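Local coordinates for lipolytic enzyme, G-D-S-L family (PDB 7BR2), which metabolises the drug diltiazem as a GDSL-family serine esterase of a gut bacterium, at residues W40-T45 against Q224-K229; N233-A238 against Q242-E247; P273-A278 against T351-N356; Q321-W326 against S341-Y346. One frame throughout, in Å; residues are numbered along the deposited sequence.

In the fold
Contacts 1 and 3 are buried near the middle of the chain, whereas contact 2 is a surface contact and contact 4 is partly buried. Contact 1 ties helix 35-46 to the loop after helix 210-223 through aromatic rings and one hydrogen bond. Contact 3 rests on a single methionine of helix 344-377 and touches contact 1, where Leu41 CD1 lies 3.9 Å from Met353 CA. Contact 4 uses the beginning of that same long helix, nested in the loop that contact 3 closes. Contact 2 differs in kind, being a hairpin held by backbone bonds; its centre is about 30 Å from that of contact 3.

Contact 1: W40-T45 against Q224-K229; sequences WLYYMT and QGFAGK
A buried aromatic cluster, with one hydrogen bond at its border, joins Tyr42 and Tyr43 of helix 35-46 to Phe226 and Gln224 in the loop that follows helix 210-223. The Phe226 ring is enclosed from several sides. Tyr42 CE2 stands over one face, offset toward the rim and 3.6 Å from Phe226 CD2, while the carbonyl oxygen of Gln224 lies over the centre of the opposite face. The Tyr42 and Phe226 planes make 33°, an oblique meeting rather than a stack. With Tyr43 the relation changes to an offset edge-to-face pair: the edge of Phe226 turns toward the Tyr43 face at 81°, and Tyr43 OH sits at that edge, 3.4 Å from Phe226 CE2.

Tyr43 OH donates a short bond, 2.5 Å, to Gln224 OE1. The oxygen lies in the plane of the phenol, but the hydroxyl approaches the amide from well above its plane and therefore misses the lone-pair directions. Phe16 N also bonds to this hydroxyl, so two polar partners fix the end of the ring.

Tyr42 has CG anti to the backbone N (chi1 -178°), which carries its hydroxyl past the phenylalanine to a water, to which it donates at 2.8 Å from Tyr42 OH. That water in turn donates to Phe226 O and Lys229 O, the ends of a type II turn. Gly225, with positive phi, completes the Schellman motif closing helix 210-223.

Around the cluster, Leu221 of that helix touches all three rings, Phe47 meets Phe226, and helices 344-377 and 417-437 pack against Trp40 and Met44.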
loop_
_atom_site.group_PDB
_atom_site.type_symbol
_atom_site.label_atom_id
_atom_site.label_comp_id
_atom_site.label_asym_id
_atom_site.label_seq_id
_atom_site.Cartn_x
_atom_site.Cartn_y
_atom_site.Cartn_z
ATOM N N TRP A 40 -4.889 -0.679 2.370
ATOM C CA TRP A 40 -6.112 -1.321 2.840
ATOM C C TRP A 40 -5.845 -2.100 4.123
ATOM O O TRP A 40 -6.662 -2.068 5.046
ATOM C CB TRP A 40 -6.693 -2.230 1.751
ATOM C CG TRP A 40 -8.164 -2.553 1.922
ATOM C CD1 TRP A 40 -8.982 -2.177 2.955
ATOM C CD2 TRP A 40 -8.984 -3.326 1.028
ATOM N NE1 TRP A 40 -10.248 -2.669 2.759
ATOM C CE2 TRP A 40 -10.279 -3.376 1.585
ATOM C CE3 TRP A 40 -8.745 -3.983 -0.191
ATOM C CZ2 TRP A 40 -11.337 -4.057 0.963
ATOM C CZ3 TRP A 40 -9.794 -4.660 -0.807
ATOM C CH2 TRP A 40 -11.073 -4.693 -0.226
ATOM N N LEU A 41 -4.697 -2.786 4.206
ATOM C CA LEU A 41 -4.342 -3.510 5.426
ATOM C C LEU A 41 -4.310 -2.576 6.636
ATOM O O LEU A 41 -4.755 -2.936 7.738
ATOM C CB LEU A 41 -2.982 -4.189 5.236
ATOM C CG LEU A 41 -2.449 -5.032 6.396
ATOM C CD1 LEU A 41 -3.443 -6.119 6.729
ATOM C CD2 LEU A 41 -1.084 -5.648 6.023
ATOM N N TYR A 42 -3.771 -1.374 6.451
ATOM C CA TYR A 42 -3.821 -0.397 7.530
ATOM C C TYR A 42 -5.261 -0.117 7.946
ATOM O O TYR A 42 -5.595 -0.148 9.136
ATOM C CB TYR A 42 -3.137 0.901 7.116
ATOM C CG TYR A 42 -3.133 1.930 8.219
ATOM C CD1 TYR A 42 -2.118 1.951 9.164
ATOM C CD2 TYR A 42 -4.142 2.886 8.313
ATOM C CE1 TYR A 42 -2.107 2.896 10.178
ATOM C CE2 TYR A 42 -4.136 3.835 9.319
ATOM C CZ TYR A 42 -3.116 3.834 10.248
ATOM O OH TYR A 42 -3.097 4.766 11.252
ATOM N N TYR A 43 -6.135 0.169 6.978
ATOM C CA TYR A 43 -7.514 0.482 7.364
ATOM C C TYR A 43 -8.221 -0.725 7.980
ATOM O O TYR A 43 -9.065 -0.557 8.863
ATOM C CB TYR A 43 -8.317 0.971 6.158
ATOM C CG TYR A 43 -8.101 2.421 5.826
ATOM C CD1 TYR A 43 -6.993 2.838 5.104
ATOM C CD2 TYR A 43 -9.002 3.386 6.260
ATOM C CE1 TYR A 43 -6.799 4.179 4.809
ATOM C CE2 TYR A 43 -8.817 4.719 5.981
ATOM C CZ TYR A 43 -7.716 5.116 5.255
ATOM O OH TYR A 43 -7.548 6.456 4.967
ATOM N N MET A 44 -7.830 -1.947 7.597
ATOM C CA MET A 44 -8.500 -3.132 8.116
ATOM C C MET A 44 -8.115 -3.384 9.563
ATOM O O MET A 44 -8.928 -3.899 10.339
ATOM C CB MET A 44 -8.140 -4.385 7.303
ATOM C CG MET A 44 -8.517 -4.411 5.813
ATOM S SD MET A 44 -7.553 -5.672 4.938
ATOM C CE MET A 44 -8.524 -5.874 3.426
ATOM N N THR A 45 -6.882 -3.053 9.942
ATOM C CA THR A 45 -6.454 -3.345 11.304
ATOM C C THR A 45 -6.612 -2.165 12.256
ATOM O O THR A 45 -6.881 -2.374 13.440
ATOM C CB THR A 45 -5.013 -3.843 11.299
ATOM O OG1 THR A 45 -4.197 -2.891 10.605
ATOM C CG2 THR A 45 -4.950 -5.163 10.582
ATOM N N GLN A 224 -2.535 11.110 4.693
ATOM C CA GLN A 224 -3.888 11.081 5.237
ATOM C C GLN A 224 -3.924 11.410 6.730
ATOM O O GLN A 224 -4.978 11.263 7.366
ATOM C CB GLN A 224 -4.542 9.720 4.966
ATOM C CG GLN A 224 -4.782 9.439 3.479
ATOM C CD GLN A 224 -5.696 8.235 3.246
ATOM O OE1 GLN A 224 -5.445 7.149 3.768
ATOM N NE2 GLN A 224 -6.739 8.416 2.439
ATOM N N GLY A 225 -2.802 11.847 7.301
ATOM C CA GLY A 225 -2.813 12.342 8.663
ATOM C C GLY A 225 -2.702 11.296 9.750
ATOM O O GLY A 225 -3.150 11.550 10.873
ATOM N N PHE A 226 -2.150 10.117 9.447
ATOM C CA PHE A 226 -2.017 9.046 10.428
ATOM C C PHE A 226 -0.632 8.967 11.061
ATOM O O PHE A 226 -0.438 8.164 11.982
ATOM C CB PHE A 226 -2.338 7.694 9.775
ATOM C CG PHE A 226 -3.727 7.612 9.203
ATOM C CD1 PHE A 226 -4.825 8.040 9.941
ATOM C CD2 PHE A 226 -3.930 7.135 7.917
ATOM C CE1 PHE A 226 -6.104 7.979 9.411
ATOM C CE2 PHE A 226 -5.204 7.072 7.376
ATOM C CZ PHE A 226 -6.293 7.496 8.119
ATOM N N ALA A 227 0.339 9.739 10.572
ATOM C CA ALA A 227 1.683 9.692 11.138
ATOM C C ALA A 227 1.692 10.323 12.524
ATOM O O ALA A 227 1.240 11.458 12.706
ATOM C CB ALA A 227 2.675 10.404 10.221
ATOM N N GLY A 228 2.203 9.588 13.500
ATOM C CA GLY A 228 2.237 10.050 14.868
ATOM C C GLY A 228 1.105 9.548 15.733
ATOM O O GLY A 228 1.096 9.828 16.943
ATOM N N LYS A 229 0.135 8.854 15.154
ATOM C CA LYS A 229 -0.972 8.314 15.920
ATOM C C LYS A 229 -0.716 6.867 16.315
ATOM O O LYS A 229 -0.314 6.035 15.493
ATOM C CB LYS A 229 -2.273 8.469 15.133
ATOM C CG LYS A 229 -2.641 9.938 14.959
ATOM C CD LYS A 229 -3.979 10.116 14.274
ATOM C CE LYS A 229 -4.271 11.593 14.004
ATOM N NZ LYS A 229 -5.462 11.782 13.105
HETATM O O HOH W 1 -0.887 5.724 12.765
#

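Contact 2: N233-A238 against Q242-E247; sequences NMEINA and QAVKAE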
loop_
_atom_site.group_PDB
_atom_site.type_symbol
_atom_site.label_atom_id
_atom_site.label_comp_id
_atom_site.label_asym_id
_atom_site.label_seq_id
_atom_site.Cartn_x
_atom_site.Cartn_y
_atom_site.Cartn_z
ATOM N N ASN A 233 -1.944 3.361 23.689
ATOM C CA ASN A 233 -0.944 3.909 24.606
ATOM C C ASN A 233 -1.484 3.712 26.017
ATOM O O ASN A 233 -2.400 4.421 26.444
ATOM C CB ASN A 233 -0.674 5.381 24.295
ATOM C CG ASN A 233 0.662 5.873 24.852
ATOM O OD1 ASN A 233 1.257 5.240 25.714
ATOM N ND2 ASN A 233 1.116 7.026 24.373
ATOM N N MET A 234 -0.952 2.724 26.726
ATOM C CA MET A 234 -1.415 2.441 28.074
ATOM C C MET A 234 -0.259 2.605 29.057
ATOM O O MET A 234 0.881 2.202 28.783
ATOM C CB MET A 234 -2.011 1.038 28.192
ATOM C CG MET A 234 -0.986 -0.056 28.069
ATOM S SD MET A 234 -1.693 -1.599 27.507
ATOM C CE MET A 234 -1.004 -1.653 25.857
ATOM N N GLU A 235 -0.574 3.205 30.200
ATOM C CA GLU A 235 0.368 3.395 31.291
ATOM C C GLU A 235 -0.316 2.964 32.574
ATOM O O GLU A 235 -1.344 3.544 32.949
ATOM C CB GLU A 235 0.826 4.847 31.413
ATOM C CG GLU A 235 1.992 5.033 32.376
ATOM C CD GLU A 235 2.386 6.492 32.564
ATOM O OE1 GLU A 235 2.270 7.294 31.609
ATOM O OE2 GLU A 235 2.813 6.834 33.686
ATOM N N ILE A 236 0.259 1.952 33.226
ATOM C CA ILE A 236 -0.217 1.410 34.492
ATOM C C ILE A 236 0.823 1.685 35.573
ATOM O O ILE A 236 1.994 1.309 35.433
ATOM C CB ILE A 236 -0.503 -0.100 34.390
ATOM C CG1 ILE A 236 -1.714 -0.375 33.491
ATOM C CG2 ILE A 236 -0.642 -0.712 35.776
ATOM C CD1 ILE A 236 -1.398 -0.530 32.025
ATOM N N ASN A 237 0.389 2.312 36.662
ATOM C CA ASN A 237 1.229 2.435 37.846
ATOM C C ASN A 237 0.981 1.243 38.761
ATOM O O ASN A 237 -0.136 1.048 39.253
ATOM C CB ASN A 237 0.986 3.772 38.552
ATOM C CG ASN A 237 1.808 3.917 39.826
ATOM O OD1 ASN A 237 1.604 3.180 40.790
ATOM N ND2 ASN A 237 2.805 4.798 39.797
ATOM N N ALA A 238 2.036 0.464 39.006
ATOM C CA ALA A 238 1.874 -0.780 39.747
ATOM C C ALA A 238 1.513 -0.543 41.208
ATOM O O ALA A 238 0.730 -1.307 41.777
ATOM C CB ALA A 238 3.145 -1.623 39.638
ATOM N N GLN A 242 -4.254 1.648 39.304
ATOM C CA GLN A 242 -5.175 2.204 38.324
ATOM C C GLN A 242 -4.374 2.561 37.079
ATOM O O GLN A 242 -3.143 2.637 37.110
ATOM C CB GLN A 242 -5.946 3.432 38.854
ATOM C CG GLN A 242 -7.385 3.106 39.321
ATOM C CD GLN A 242 -8.425 4.169 38.940
ATOM O OE1 GLN A 242 -9.215 4.615 39.780
ATOM N NE2 GLN A 242 -8.441 4.554 37.666
ATOM N N ALA A 243 -5.074 2.725 35.961
ATOM C CA ALA A 243 -4.388 3.048 34.722
ATOM C C ALA A 243 -4.162 4.545 34.657
ATOM O O ALA A 243 -5.101 5.327 34.815
ATOM C CB ALA A 243 -5.197 2.586 33.515
ATOM N N VAL A 244 -2.912 4.946 34.437
ATOM C CA VAL A 244 -2.610 6.362 34.259
ATOM C C VAL A 244 -2.985 6.810 32.859
ATOM O O VAL A 244 -3.485 7.923 32.659
ATOM C CB VAL A 244 -1.130 6.646 34.571
ATOM C CG1 VAL A 244 -0.775 8.098 34.232
ATOM C CG2 VAL A 244 -0.830 6.351 36.031
ATOM N N LYS A 245 -2.779 5.942 31.877
ATOM C CA LYS A 245 -3.057 6.284 30.493
ATOM C C LYS A 245 -3.745 5.102 29.826
ATOM O O LYS A 245 -3.298 3.960 29.969
ATOM C CB LYS A 245 -1.747 6.622 29.766
ATOM C CG LYS A 245 -1.818 7.671 28.685
ATOM C CD LYS A 245 -0.405 7.950 28.165
ATOM C CE LYS A 245 0.079 9.354 28.519
ATOM N NZ LYS A 245 1.372 9.679 27.841
ATOM N N ALA A 246 -4.830 5.381 29.100
ATOM C CA ALA A 246 -5.554 4.345 28.380
ATOM C C ALA A 246 -6.067 4.956 27.073
ATOM O O ALA A 246 -7.265 5.153 26.863
ATOM C CB ALA A 246 -6.691 3.769 29.226
ATOM N N GLU A 247 -5.129 5.297 26.191
ATOM C CA GLU A 247 -5.435 5.910 24.909
ATOM C C GLU A 247 -5.666 4.808 23.879
ATOM O O GLU A 247 -4.819 3.917 23.706
ATOM C CB GLU A 247 -4.291 6.831 24.478
ATOM C CG GLU A 247 -4.139 8.052 25.374
ATOM C CD GLU A 247 -2.840 8.815 25.155
ATOM O OE1 GLU A 247 -2.630 9.832 25.848
ATOM O OE2 GLU A 247 -1.990 8.352 24.366
#
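The Asn233 amide and the Glu247 carboxylate lie side by side and point the same way, their planes 88° apart. Over one face of the amide sits Lys245 CD, 4.1 Å from Asn233 CG; Glu247 OE2 comes to the same side but more obliquely, with its closest approach, 3.3 Å, at Asn233 CB. The Glu235 carboxylate is covered on one face by Val244 CG1, almost straight above Glu235 CD at 3.9 Å. Val244 and Glu235 run alongside each other, Glu235 extended with CG anti to its nitrogen (chi1 -170°). Lys245 NZ stays 4.5 Å from Glu235 OE1, beyond a salt bridge, so any attraction there is probably modest.

Beneath these side chains the backbones form an antiparallel hairpin. Asn233 and Glu247 make a hydrogen-bonded pair, with both bonds 2.9 Å long between N and O of the two residues. Glu235 and Lys245 form another, in which Glu235 N gives 2.8 Å to Lys245 O. Glu235 O accepts from Lys245 N and, weakly and at a bent angle (130°), from Val244 N. Two residues thus face one: a classic beta bulge, which shifts the register so that Ile236 pairs with Ala243, their CA atoms 4.5 Å apart.

Asn237 turns its OD1 to Lys240 N in the hairpin loop. Strand 242-247 is outermost in its sheet within the chain, and strand 303-308 flanks 232-237 on its other side. The face bearing Met234, Ile236, Ala243 and Ala246 packs on strands 249-257 and 260-267 of the antiparallel sheet.

Contact 3: P273-A278 against T351-N356; sequences PLDTIA and TIMHLN
Met353 reaches from helix 344-377 to the loop residues Pro273 and Asp275, and its conformation determines what it touches. CG stands anti to the methionine's nitrogen (chi1 174°) and the next torsion is also extended, which carries the sulfur well clear of the helix. At chi3 (82°) the chain bends, and the methyl is folded alongside Asp275 instead of continuing outward. Met353 SD lies 3.3 Å from Asp275 N and 3.7 Å from Asp275 CB; Met353 CE sits 3.9 Å from Asp275 CG. The two side chains cross at about a right angle.

Nearer the helix, the proline ring slides past the root of the methionine in the opposite direction. Pro273 CG is 3.7 Å from Met353 CB, the tightest touch between these two residues. The same proline packs against Ala349 and Leu350, one turn earlier on the helix, and on Thr45 of helix 35-46.

Asp275 OD1 accepts a nearly straight bond (165°) from Ile277 N at 3.2 Å, the donor standing well above the carboxylate plane, and the arrangement is an Asx turn. OD2 makes a salt bridge to Arg279, so both oxygens of this buried group have partners, which would be expected to favour its ionised form.

Across the contact the chemistry is that of van der Waals packing. Asp275 N gives its hydrogen to Gln287 OE1, so the adjacent thioether is best read as a soft, polarisable filler beside a peptide and an acid whose polar needs are met elsewhere.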
loop_
_atom_site.group_PDB
_atom_site.type_symbol
_atom_site.label_atom_id
_atom_site.label_comp_id
_atom_site.label_asym_id
_atom_site.label_seq_id
_atom_site.Cartn_x
_atom_site.Cartn_y
_atom_site.Cartn_z
ATOM N N PRO A 273 0.369 -5.532 10.846
ATOM C CA PRO A 273 1.204 -6.709 10.601
ATOM C C PRO A 273 2.075 -6.540 9.369
ATOM O O PRO A 273 1.658 -5.997 8.343
ATOM C CB PRO A 273 0.168 -7.825 10.428
ATOM C CG PRO A 273 -0.997 -7.136 9.853
ATOM C CD PRO A 273 -1.007 -5.715 10.364
ATOM N N LEU A 274 3.313 -7.025 9.489
ATOM C CA LEU A 274 4.327 -6.877 8.454
ATOM C C LEU A 274 4.735 -8.252 7.951
ATOM O O LEU A 274 5.128 -9.122 8.738
ATOM C CB LEU A 274 5.544 -6.117 8.987
ATOM C CG LEU A 274 5.238 -4.664 9.341
ATOM C CD1 LEU A 274 6.339 -4.024 10.179
ATOM C CD2 LEU A 274 4.953 -3.836 8.089
ATOM N N ASP A 275 4.609 -8.453 6.649
ATOM C CA ASP A 275 5.057 -9.690 6.030
ATOM C C ASP A 275 6.582 -9.685 5.957
ATOM O O ASP A 275 7.186 -8.721 5.463
ATOM C CB ASP A 275 4.446 -9.806 4.638
ATOM C CG ASP A 275 4.401 -11.229 4.135
ATOM O OD1 ASP A 275 5.077 -12.099 4.724
ATOM O OD2 ASP A 275 3.692 -11.461 3.130
ATOM N N THR A 276 7.212 -10.752 6.451
ATOM C CA THR A 276 8.669 -10.847 6.440
ATOM C C THR A 276 9.194 -11.627 5.252
ATOM O O THR A 276 10.414 -11.747 5.101
ATOM C CB THR A 276 9.182 -11.509 7.722
ATOM O OG1 THR A 276 8.693 -12.851 7.794
ATOM C CG2 THR A 276 8.722 -10.746 8.930
ATOM N N ILE A 277 8.305 -12.126 4.389
ATOM C CA ILE A 277 8.681 -12.912 3.220
ATOM C C ILE A 277 8.822 -11.986 2.025
ATOM O O ILE A 277 7.971 -11.124 1.788
ATOM C CB ILE A 277 7.635 -14.011 2.938
ATOM C CG1 ILE A 277 7.487 -14.969 4.123
ATOM C CG2 ILE A 277 7.991 -14.778 1.675
ATOM C CD1 ILE A 277 8.755 -15.717 4.462
ATOM N N ALA A 278 9.901 -12.170 1.264
ATOM C CA ALA A 278 10.116 -11.474 -0.006
ATOM C C ALA A 278 9.269 -12.136 -1.099
ATOM O O ALA A 278 9.734 -12.997 -1.844
ATOM C CB ALA A 278 11.597 -11.470 -0.371
ATOM N N THR A 351 -3.091 -13.062 10.701
ATOM C CA THR A 351 -4.183 -13.767 10.036
ATOM C C THR A 351 -4.844 -12.875 8.990
ATOM O O THR A 351 -5.048 -13.278 7.833
ATOM C CB THR A 351 -5.214 -14.215 11.068
ATOM O OG1 THR A 351 -4.567 -14.932 12.132
ATOM C CG2 THR A 351 -6.260 -15.089 10.399
ATOM N N ILE A 352 -5.186 -11.651 9.396
ATOM C CA ILE A 352 -5.785 -10.687 8.470
ATOM C C ILE A 352 -4.846 -10.383 7.303
ATOM O O ILE A 352 -5.281 -10.257 6.151
ATOM C CB ILE A 352 -6.178 -9.411 9.227
ATOM C CG1 ILE A 352 -7.366 -9.725 10.135
ATOM C CG2 ILE A 352 -6.530 -8.292 8.249
ATOM C CD1 ILE A 352 -7.412 -8.871 11.350
ATOM N N MET A 353 -3.548 -10.249 7.587
ATOM C CA MET A 353 -2.569 -9.926 6.551
ATOM C C MET A 353 -2.523 -11.010 5.481
ATOM O O MET A 353 -2.448 -10.712 4.282
ATOM C CB MET A 353 -1.184 -9.743 7.185
ATOM C CG MET A 353 -0.033 -9.541 6.211
ATOM S SD MET A 353 1.602 -9.768 6.984
ATOM C CE MET A 353 1.805 -11.550 6.975
ATOM N N HIS A 354 -2.540 -12.275 5.906
ATOM C CA HIS A 354 -2.505 -13.384 4.957
ATOM C C HIS A 354 -3.782 -13.439 4.125
ATOM O O HIS A 354 -3.728 -13.650 2.902
ATOM C CB HIS A 354 -2.298 -14.702 5.701
ATOM C CG HIS A 354 -0.939 -14.857 6.305
ATOM N ND1 HIS A 354 0.221 -14.608 5.601
ATOM C CD2 HIS A 354 -0.554 -15.266 7.538
ATOM C CE1 HIS A 354 1.264 -14.850 6.380
ATOM N NE2 HIS A 354 0.820 -15.244 7.561
ATOM N N LEU A 355 -4.944 -13.274 4.779
ATOM C CA LEU A 355 -6.201 -13.194 4.035
ATOM C C LEU A 355 -6.143 -12.102 2.974
ATOM O O LEU A 355 -6.567 -12.307 1.818
ATOM C CB LEU A 355 -7.360 -12.942 5.006
ATOM C CG LEU A 355 -7.693 -14.127 5.922
ATOM C CD1 LEU A 355 -8.593 -13.707 7.072
ATOM C CD2 LEU A 355 -8.338 -15.262 5.132
ATOM N N ASN A 356 -5.592 -10.937 3.346
ATOM C CA ASN A 356 -5.525 -9.803 2.432
ATOM C C ASN A 356 -4.601 -10.090 1.258
ATOM O O ASN A 356 -4.865 -9.649 0.135
ATOM C CB ASN A 356 -5.061 -8.563 3.187
ATOM C CG ASN A 356 -5.028 -7.331 2.313
ATOM O OD1 ASN A 356 -6.027 -6.986 1.674
ATOM N ND2 ASN A 356 -3.869 -6.668 2.256
#

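Contact 4: Q321-W326 against S341-Y346; sequences QEIGTW and SKTPQY
Ile323, on outermost strand 321-327 of the antiparallel sheet, packs against Lys342 and the N-cap residue Thr343 of helix 344-377. Most of the contact is aliphatic carbon on backbone, made from both sides. Ile323 has CG1 anti to its carbonyl carbon (chi1 -49°), and its CD1 is directed into the peptide between the two residues opposite, 3.5 Å from Lys342 O and 3.7 Å from Thr343 CA. In return the lysine chain, extended as far as its final bend, runs over the strand, with Lys342 CD 3.7 Å from Glu322 O. Its methylenes therefore do the work, while the ammonium lies beyond.

Apolar touches between side chains are looser: Thr343 CG2 and Lys342 CB are each 4.0 Å from Ile323 CD1. Leu316 of the adjoining strand and Glu340 also touch the isoleucine.

No polar bond joins the two segments; the strand bonds through its backbone to strand 313-318, and the helix start has bonds of its own. Gln345 NE2 bonds to Glu303 and Tyr346 OH to Leu274 N. Thr343 sends its methyl to the strand and its hydroxyl to the helix: with OG1 between nitrogen and carbonyl carbon (chi1 77°), Thr343 OG1 accepts Tyr346 N at 3.0 Å, with an angle of 147° at the hydrogen.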
loop_
_atom_site.group_PDB
_atom_site.type_symbol
_atom_site.label_atom_id
_atom_site.label_comp_id
_atom_site.label_asym_id
_atom_site.label_seq_id
_atom_site.Cartn_x
_atom_site.Cartn_y
_atom_site.Cartn_z
ATOM N N GLN A 321 0.746 -16.453 26.860
ATOM C CA GLN A 321 1.821 -16.730 25.916
ATOM C C GLN A 321 3.009 -15.843 26.256
ATOM O O GLN A 321 2.885 -14.613 26.298
ATOM C CB GLN A 321 1.393 -16.503 24.470
ATOM C CG GLN A 321 1.414 -17.782 23.616
ATOM C CD GLN A 321 2.829 -18.348 23.374
ATOM O OE1 GLN A 321 3.789 -17.621 23.053
ATOM N NE2 GLN A 321 2.955 -19.673 23.533
ATOM N N GLU A 322 4.158 -16.468 26.478
ATOM C CA GLU A 322 5.352 -15.716 26.802
ATOM C C GLU A 322 5.771 -14.871 25.610
ATOM O O GLU A 322 5.934 -15.374 24.501
ATOM C CB GLU A 322 6.465 -16.676 27.222
ATOM C CG GLU A 322 7.801 -16.003 27.458
ATOM C CD GLU A 322 8.777 -16.883 28.229
ATOM O OE1 GLU A 322 8.381 -17.986 28.685
ATOM O OE2 GLU A 322 9.940 -16.456 28.396
ATOM N N ILE A 323 5.958 -13.582 25.852
ATOM C CA ILE A 323 6.375 -12.647 24.823
ATOM C C ILE A 323 7.874 -12.378 24.893
ATOM O O ILE A 323 8.554 -12.353 23.864
ATOM C CB ILE A 323 5.573 -11.336 24.969
ATOM C CG1 ILE A 323 4.074 -11.633 25.093
ATOM C CG2 ILE A 323 5.908 -10.376 23.846
ATOM C CD1 ILE A 323 3.470 -12.340 23.873
ATOM N N GLY A 324 8.388 -12.183 26.102
ATOM C CA GLY A 324 9.791 -11.902 26.315
ATOM C C GLY A 324 10.024 -11.473 27.749
ATOM O O GLY A 324 9.117 -11.490 28.597
ATOM N N THR A 325 11.264 -11.082 28.013
ATOM C CA THR A 325 11.657 -10.637 29.340
ATOM C C THR A 325 12.273 -9.251 29.249
ATOM O O THR A 325 13.087 -8.972 28.361
ATOM C CB THR A 325 12.627 -11.632 29.988
ATOM O OG1 THR A 325 11.968 -12.896 30.140
ATOM C CG2 THR A 325 13.065 -11.147 31.358
ATOM N N TRP A 326 11.861 -8.379 30.165
ATOM C CA TRP A 326 12.334 -7.007 30.200
ATOM C C TRP A 326 12.676 -6.631 31.635
ATOM O O TRP A 326 12.090 -7.150 32.591
ATOM C CB TRP A 326 11.279 -6.023 29.668
ATOM C CG TRP A 326 11.102 -5.952 28.164
ATOM C CD1 TRP A 326 11.684 -5.059 27.306
ATOM C CD2 TRP A 326 10.270 -6.793 27.355
ATOM N NE1 TRP A 326 11.270 -5.297 26.017
ATOM C CE2 TRP A 326 10.403 -6.358 26.021
ATOM C CE3 TRP A 326 9.429 -7.877 27.629
ATOM C CZ2 TRP A 326 9.726 -6.968 24.969
ATOM C CZ3 TRP A 326 8.760 -8.478 26.585
ATOM C CH2 TRP A 326 8.911 -8.024 25.272
ATOM N N SER A 341 6.029 -10.038 17.752
ATOM C CA SER A 341 5.179 -10.866 16.899
ATOM C C SER A 341 4.491 -11.994 17.661
ATOM O O SER A 341 3.598 -12.646 17.109
ATOM C CB SER A 341 6.006 -11.436 15.741
ATOM O OG SER A 341 6.728 -12.574 16.176
ATOM N N LYS A 342 4.882 -12.247 18.901
ATOM C CA LYS A 342 4.278 -13.337 19.650
ATOM C C LYS A 342 2.975 -12.961 20.348
ATOM O O LYS A 342 2.324 -13.854 20.897
ATOM C CB LYS A 342 5.273 -13.867 20.675
ATOM C CG LYS A 342 6.492 -14.528 20.066
ATOM C CD LYS A 342 7.445 -14.943 21.177
ATOM C CE LYS A 342 8.785 -15.435 20.659
ATOM N NZ LYS A 342 9.163 -16.762 21.241
ATOM N N THR A 343 2.576 -11.687 20.354
ATOM C CA THR A 343 1.337 -11.338 21.042
ATOM C C THR A 343 0.146 -11.927 20.295
ATOM O O THR A 343 0.193 -12.105 19.070
ATOM C CB THR A 343 1.149 -9.825 21.184
ATOM O OG1 THR A 343 0.728 -9.245 19.947
ATOM C CG2 THR A 343 2.447 -9.155 21.655
ATOM N N PRO A 344 -0.929 -12.248 21.015
ATOM C CA PRO A 344 -2.124 -12.774 20.340
ATOM C C PRO A 344 -2.720 -11.803 19.347
ATOM O O PRO A 344 -3.144 -12.229 18.269
ATOM C CB PRO A 344 -3.075 -13.069 21.505
ATOM C CG PRO A 344 -2.149 -13.308 22.658
ATOM C CD PRO A 344 -1.044 -12.313 22.472
ATOM N N GLN A 345 -2.742 -10.504 19.668
ATOM C CA GLN A 345 -3.278 -9.523 18.735
ATOM C C GLN A 345 -2.403 -9.396 17.492
ATOM O O GLN A 345 -2.913 -9.089 16.408
ATOM C CB GLN A 345 -3.457 -8.150 19.403
ATOM C CG GLN A 345 -2.177 -7.465 19.896
ATOM C CD GLN A 345 -1.908 -7.636 21.397
ATOM O OE1 GLN A 345 -2.108 -8.712 21.969
ATOM N NE2 GLN A 345 -1.398 -6.576 22.024
ATOM N N TYR A 346 -1.092 -9.623 17.617
ATOM C CA TYR A 346 -0.248 -9.610 16.426
ATOM C C TYR A 346 -0.482 -10.857 15.584
ATOM O O TYR A 346 -0.473 -10.784 14.356
ATOM C CB TYR A 346 1.234 -9.479 16.785
ATOM C CG TYR A 346 2.058 -8.998 15.606
ATOM C CD1 TYR A 346 2.160 -7.642 15.313
ATOM C CD2 TYR A 346 2.673 -9.903 14.740
ATOM C CE1 TYR A 346 2.885 -7.198 14.229
ATOM C CE2 TYR A 346 3.395 -9.467 13.641
ATOM C CZ TYR A 346 3.498 -8.114 13.396
ATOM O OH TYR A 346 4.229 -7.650 12.327
#